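Long-range contacts in KDGF (Halomonas sp., PDB 5FQ0), which probably converts unsaturated monouronates released from pectin or alginate into their linear ketonised form, as a small metal-binding cupin protein: residues 26-31 / 105-110; 32-37 / 99-104. All blocks are in the same frame, centred on the assembly; numbering follows the deposited sequence.

Contact 1: 26-31 / 105-110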
loop_
_atom_site.group_PDB
_atom_site.type_symbol
_atom_site.label_atom_id
_atom_site.label_comp_id
_atom_site.label_asym_id
_atom_site.label_seq_id
_atom_site.Cartn_x
_atom_site.Cartn_y
_atom_site.Cartn_z
ATOM N N VAL B 26 4.264 8.889 -2.111
ATOM C CA VAL B 26 3.866 8.192 -3.331
ATOM C C VAL B 26 2.661 8.890 -4.011
ATOM O O VAL B 26 2.763 9.362 -5.143
ATOM C CB VAL B 26 3.653 6.679 -3.041
ATOM C CG1 VAL B 26 2.952 5.982 -4.182
ATOM C CG2 VAL B 26 5.018 6.010 -2.751
ATOM N N ALA B 27 1.539 8.990 -3.300
ATOM C CA ALA B 27 0.307 9.561 -3.887
ATOM C C ALA B 27 -0.637 9.892 -2.732
ATOM O O ALA B 27 -0.536 9.310 -1.629
ATOM C CB ALA B 27 -0.363 8.580 -4.860
ATOM N N HIS B 28 -1.556 10.822 -2.961
ATOM C CA HIS B 28 -2.556 11.090 -1.934
ATOM C C HIS B 28 -3.794 11.751 -2.503
ATOM O O HIS B 28 -3.733 12.353 -3.562
ATOM C CB HIS B 28 -1.980 11.965 -0.816
ATOM C CG HIS B 28 -1.328 13.223 -1.298
ATOM N ND1 HIS B 28 -2.006 14.418 -1.387
ATOM C CD2 HIS B 28 -0.065 13.476 -1.716
ATOM C CE1 HIS B 28 -1.191 15.355 -1.836
ATOM N NE2 HIS B 28 -0.007 14.814 -2.031
ATOM N N THR B 29 -4.922 11.560 -1.817
ATOM C CA THR B 29 -6.082 12.405 -1.951
ATOM C C THR B 29 -6.248 12.966 -0.536
ATOM O O THR B 29 -5.467 12.601 0.361
ATOM C CB THR B 29 -7.349 11.601 -2.328
ATOM O OG1 THR B 29 -7.731 10.788 -1.222
ATOM C CG2 THR B 29 -7.114 10.724 -3.584
ATOM N N PRO B 30 -7.262 13.826 -0.308
ATOM C CA PRO B 30 -7.510 14.214 1.077
ATOM C C PRO B 30 -7.840 13.071 2.022
ATOM O O PRO B 30 -7.612 13.187 3.229
ATOM C CB PRO B 30 -8.725 15.156 0.956
ATOM C CG PRO B 30 -8.567 15.766 -0.429
ATOM C CD PRO B 30 -8.114 14.578 -1.251
ATOM N N ASP B 31 -8.395 11.978 1.517
ATOM C CA ASP B 31 -8.773 10.878 2.408
ATOM C C ASP B 31 -7.823 9.688 2.384
ATOM O O ASP B 31 -8.087 8.706 3.087
ATOM C CB ASP B 31 -10.156 10.313 2.075
ATOM C CG ASP B 31 -11.249 11.375 2.055
ATOM O OD1 ASP B 31 -11.103 12.381 2.773
ATOM O OD2 ASP B 31 -12.252 11.179 1.312
ATOM N N SER B 105 -5.401 7.049 6.297
ATOM C CA SER B 105 -6.655 7.740 6.048
ATOM C C SER B 105 -6.959 8.521 7.333
ATOM O O SER B 105 -6.912 7.939 8.420
ATOM C CB SER B 105 -7.784 6.768 5.751
ATOM O OG SER B 105 -8.989 7.504 5.520
ATOM N N PRO B 106 -7.202 9.833 7.236
ATOM C CA PRO B 106 -7.093 10.578 5.984
ATOM C C PRO B 106 -5.627 10.791 5.640
ATOM O O PRO B 106 -4.754 10.109 6.181
ATOM C CB PRO B 106 -7.781 11.923 6.316
ATOM C CG PRO B 106 -7.592 12.084 7.786
ATOM C CD PRO B 106 -7.721 10.676 8.338
ATOM N N ARG B 107 -5.339 11.697 4.727
ATOM C CA ARG B 107 -3.948 11.869 4.357
ATOM C C ARG B 107 -3.241 12.618 5.493
ATOM O O ARG B 107 -3.912 13.313 6.275
ATOM C CB ARG B 107 -3.821 12.596 3.025
ATOM C CG ARG B 107 -3.896 14.084 3.110
ATOM C CD ARG B 107 -3.330 14.767 1.870
ATOM N NE ARG B 107 -4.028 16.033 1.775
ATOM C CZ ARG B 107 -4.588 16.529 0.665
ATOM N NH1 ARG B 107 -4.470 15.931 -0.528
ATOM N NH2 ARG B 107 -5.261 17.644 0.754
ATOM N N ARG B 108 -1.911 12.456 5.590
ATOM C CA ARG B 108 -1.114 13.082 6.624
ATOM C C ARG B 108 -0.642 14.447 6.105
ATOM O O ARG B 108 0.361 14.515 5.419
ATOM C CB ARG B 108 0.088 12.199 6.972
ATOM C CG ARG B 108 -0.286 10.905 7.708
ATOM C CD ARG B 108 -0.429 11.179 9.200
ATOM N NE ARG B 108 0.812 11.789 9.690
ATOM C CZ ARG B 108 1.849 11.099 10.176
ATOM N NH1 ARG B 108 1.802 9.754 10.253
ATOM N NH2 ARG B 108 2.940 11.759 10.571
ATOM N N ASP B 109 -1.404 15.513 6.380
ATOM C CA ASP B 109 -1.042 16.863 5.876
ATOM C C ASP B 109 0.289 17.349 6.436
ATOM O O ASP B 109 0.996 18.118 5.775
ATOM C CB ASP B 109 -2.161 17.895 6.106
ATOM C CG ASP B 109 -3.424 17.556 5.350
ATOM O OD1 ASP B 109 -3.339 17.052 4.224
ATOM O OD2 ASP B 109 -4.523 17.774 5.876
ATOM N N ASP B 110 0.661 16.870 7.625
ATOM C CA ASP B 110 1.962 17.241 8.217
ATOM C C ASP B 110 3.167 16.754 7.423
ATOM O O ASP B 110 4.255 17.228 7.638
ATOM C CB ASP B 110 2.079 16.725 9.650
ATOM C CG ASP B 110 1.961 15.217 9.721
ATOM O OD1 ASP B 110 0.854 14.712 9.475
ATOM O OD2 ASP B 110 2.968 14.540 10.013
#

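Contact 2: 32-37 / 99-104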
loop_
_atom_site.group_PDB
_atom_site.type_symbol
_atom_site.label_atom_id
_atom_site.label_comp_id
_atom_site.label_asym_id
_atom_site.label_seq_id
_atom_site.Cartn_x
_atom_site.Cartn_y
_atom_site.Cartn_z
ATOM N N LEU B 32 -6.775 9.726 1.549
ATOM C CA LEU B 32 -5.953 8.534 1.361
ATOM C C LEU B 32 -4.560 8.928 0.931
ATOM O O LEU B 32 -4.391 9.793 0.090
ATOM C CB LEU B 32 -6.578 7.634 0.276
ATOM C CG LEU B 32 -6.030 6.225 0.047
ATOM C CD1 LEU B 32 -6.090 5.409 1.326
ATOM C CD2 LEU B 32 -6.776 5.540 -1.100
ATOM N N MET B 33 -3.554 8.270 1.498
ATOM C CA MET B 33 -2.172 8.596 1.196
ATOM C C MET B 33 -1.297 7.339 1.301
ATOM O O MET B 33 -1.536 6.471 2.167
ATOM C CB MET B 33 -1.681 9.677 2.172
ATOM C CG MET B 33 -0.202 10.060 2.040
ATOM S SD MET B 33 0.349 11.351 3.194
ATOM C CE MET B 33 0.669 12.756 2.165
ATOM N N ALA B 34 -0.300 7.251 0.426
ATOM C CA ALA B 34 0.700 6.193 0.462
ATOM C C ALA B 34 2.075 6.851 0.504
ATOM O O ALA B 34 2.327 7.814 -0.229
ATOM C CB ALA B 34 0.570 5.272 -0.768
ATOM N N VAL B 35 2.957 6.317 1.344
ATOM C CA VAL B 35 4.312 6.831 1.508
ATOM C C VAL B 35 5.234 5.622 1.452
ATOM O O VAL B 35 4.967 4.612 2.096
ATOM C CB VAL B 35 4.494 7.538 2.881
ATOM C CG1 VAL B 35 5.878 8.164 2.983
ATOM C CG2 VAL B 35 3.400 8.587 3.110
ATOM N N CYS B 36 6.306 5.687 0.669
ATOM C CA CYS B 36 7.272 4.580 0.692
ATOM C C CYS B 36 8.366 5.003 1.668
ATOM O O CYS B 36 8.973 6.061 1.471
ATOM C CB CYS B 36 7.843 4.302 -0.712
ATOM S SG CYS B 36 9.081 2.982 -0.757
ATOM N N VAL B 37 8.610 4.194 2.712
ATOM C CA VAL B 37 9.611 4.530 3.755
ATOM C C VAL B 37 10.761 3.497 3.765
ATOM O O VAL B 37 10.539 2.280 3.833
ATOM C CB VAL B 37 8.984 4.647 5.182
ATOM C CG1 VAL B 37 9.980 5.291 6.176
ATOM C CG2 VAL B 37 7.677 5.452 5.139
ATOM N N LEU B 99 12.004 -1.776 3.184
ATOM C CA LEU B 99 10.986 -0.846 2.664
ATOM C C LEU B 99 9.610 -1.187 3.184
ATOM O O LEU B 99 9.206 -2.345 3.155
ATOM C CB LEU B 99 10.954 -0.885 1.119
ATOM C CG LEU B 99 12.246 -0.537 0.372
ATOM C CD1 LEU B 99 12.046 -0.741 -1.148
ATOM C CD2 LEU B 99 12.599 0.897 0.655
ATOM N N VAL B 100 8.889 -0.174 3.661
ATOM C CA VAL B 100 7.495 -0.372 4.074
ATOM C C VAL B 100 6.658 0.728 3.393
ATOM O O VAL B 100 7.067 1.891 3.306
ATOM C CB VAL B 100 7.336 -0.418 5.634
ATOM C CG1 VAL B 100 7.887 0.855 6.309
ATOM C CG2 VAL B 100 5.887 -0.709 6.068
ATOM N N ILE B 101 5.495 0.347 2.896
ATOM C CA ILE B 101 4.554 1.335 2.376
ATOM C C ILE B 101 3.629 1.668 3.540
ATOM O O ILE B 101 2.853 0.790 3.987
ATOM C CB ILE B 101 3.748 0.785 1.168
ATOM C CG1 ILE B 101 4.655 0.105 0.159
ATOM C CG2 ILE B 101 3.051 1.924 0.452
ATOM C CD1 ILE B 101 5.810 0.972 -0.317
ATOM N N ASP B 102 3.747 2.884 4.079
ATOM C CA ASP B 102 2.779 3.332 5.072
ATOM C C ASP B 102 1.576 3.937 4.355
ATOM O O ASP B 102 1.741 4.840 3.528
ATOM C CB ASP B 102 3.383 4.368 6.017
ATOM C CG ASP B 102 4.300 3.750 7.035
ATOM O OD1 ASP B 102 4.070 2.580 7.423
ATOM O OD2 ASP B 102 5.216 4.470 7.460
ATOM N N LEU B 103 0.385 3.430 4.686
ATOM C CA LEU B 103 -0.892 3.875 4.108
ATOM C C LEU B 103 -1.733 4.553 5.195
ATOM O O LEU B 103 -1.812 4.044 6.312
ATOM C CB LEU B 103 -1.647 2.659 3.540
ATOM C CG LEU B 103 -0.649 1.671 2.908
ATOM C CD1 LEU B 103 -1.293 0.330 2.687
ATOM C CD2 LEU B 103 -0.115 2.239 1.591
ATOM N N PHE B 104 -2.367 5.674 4.863
ATOM C CA PHE B 104 -3.084 6.482 5.860
ATOM C C PHE B 104 -4.459 6.909 5.363
ATOM O O PHE B 104 -4.660 7.099 4.164
ATOM C CB PHE B 104 -2.307 7.765 6.234
ATOM C CG PHE B 104 -0.954 7.523 6.873
ATOM C CD1 PHE B 104 -0.836 7.330 8.252
ATOM C CD2 PHE B 104 0.202 7.519 6.087
ATOM C CE1 PHE B 104 0.413 7.151 8.834
ATOM C CE2 PHE B 104 1.448 7.321 6.641
ATOM C CZ PHE B 104 1.564 7.134 8.028
#

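Contact 1: 26-31 / 105-110
At one rim of the cupin barrel, the turn between strands 21-29 and 32-39 meets the coil that follows strand 98-105, and R107 joins the two. Its backbone N donates to P30 O over 3.1 Å in a nearly straight bond (172°), although the donor stands above the carbonyl plane rather than on a lone pair. From there the side chain runs extended from CG to NE past the T29 carbonyl, with R107 CB 3.1 Å from T29 O. The side chains of R107 and H28 cross obliquely, with guanidinium and ring planes nearly perpendicular (81°). R107 NH1 donates in the ring plane to H28 ND1 at 3.0 Å, but the bond is bent (138°). P30 CA sits 3.7 Å above the centre of the guanidinium plane, and R107 NE reaches D109 OD1 at 2.7 Å in a salt bridge. An alanine in place of R107 would remove the partner of H28 ND1 and D109 OD1 and the plane under P30, and would probably loosen the tail against the turn.

Two smaller groups set the backbones. The cis peptide before P106 bends the chain as it leaves the strand, and S105 OG gives its proton to D31 O at 2.9 Å, in the carbonyl plane. T29 OG1 accepts from D31 N in an ST turn and also bonds an acidic side chain of the neighbouring subunit. Because H28 ND1 accepts from a cation, which D109 partly balances, the histidine is likely to favour its neutral form.

Contact 2: 32-37 / 99-104
Backbone pairing comes first: strands 32-37 and 99-104 run antiparallel, their directions 161° apart. M33 with F104, V35 with D102 and V37 with V100 are hydrogen-bonded pairs. Each exchanges two N-H...O bonds. V37 N to V100 O is the shortest at 2.8 Å. M33 N to F104 O is the longest at 3.1 Å. Between them, A34 with L103 and C36 with I101 are non-hydrogen-bonded pairs, where weaker CA-H...O contacts such as L103 CA to M33 O (3.3 Å) fill in.

Apolar packing divides by face. On one, A34 CB touches L103 CD2 at 3.9 Å, and C36 SG, anti to its backbone N, meets I101 CD1 at 3.9 Å; small A34 suits this face, since A34, I101 and L103 also pack against the neighbouring subunit. On the other, V35 CG2 comes to the edge of the F104 ring, 4.2 Å from CE2.

One polar group joins that second face. D102 OD2 lies 3.5 Å from V37 CG2, while D102 OD1 takes a weak hydrogen bond from NE2 of Q55, a nickel ligand, so the aspartate probably helps position it from the second shell. Two antiparallel neighbours in one sheet, with F104 beside the nickel, fit the cupin fold, whose metal sits inside the beta-barrel.

Contact 2 lies within the six-stranded sheet, and contact 1 joins the end of strand 21-29 to the coil leaving strand 98-105; their centres lie 10 Å apart. Strand 21-29 pairs with strand 32-39, where V26 and A27 face A34 in a classic beta bulge: V26 N is 2.9 Å from A34 O, and A27 O is 2.9 Å from A34 N. M33 SD packs 3.5 Å from R108 N. The F104 side chain lies about 4 Å from the nickel, held by H48, H50, Q55 and H89. Contact 2 lines this pocket, and contact 1 reaches it through R108, which packs on H50 and bonds a citrate, probably from the crystallisation liquor, about 4 Å from F104.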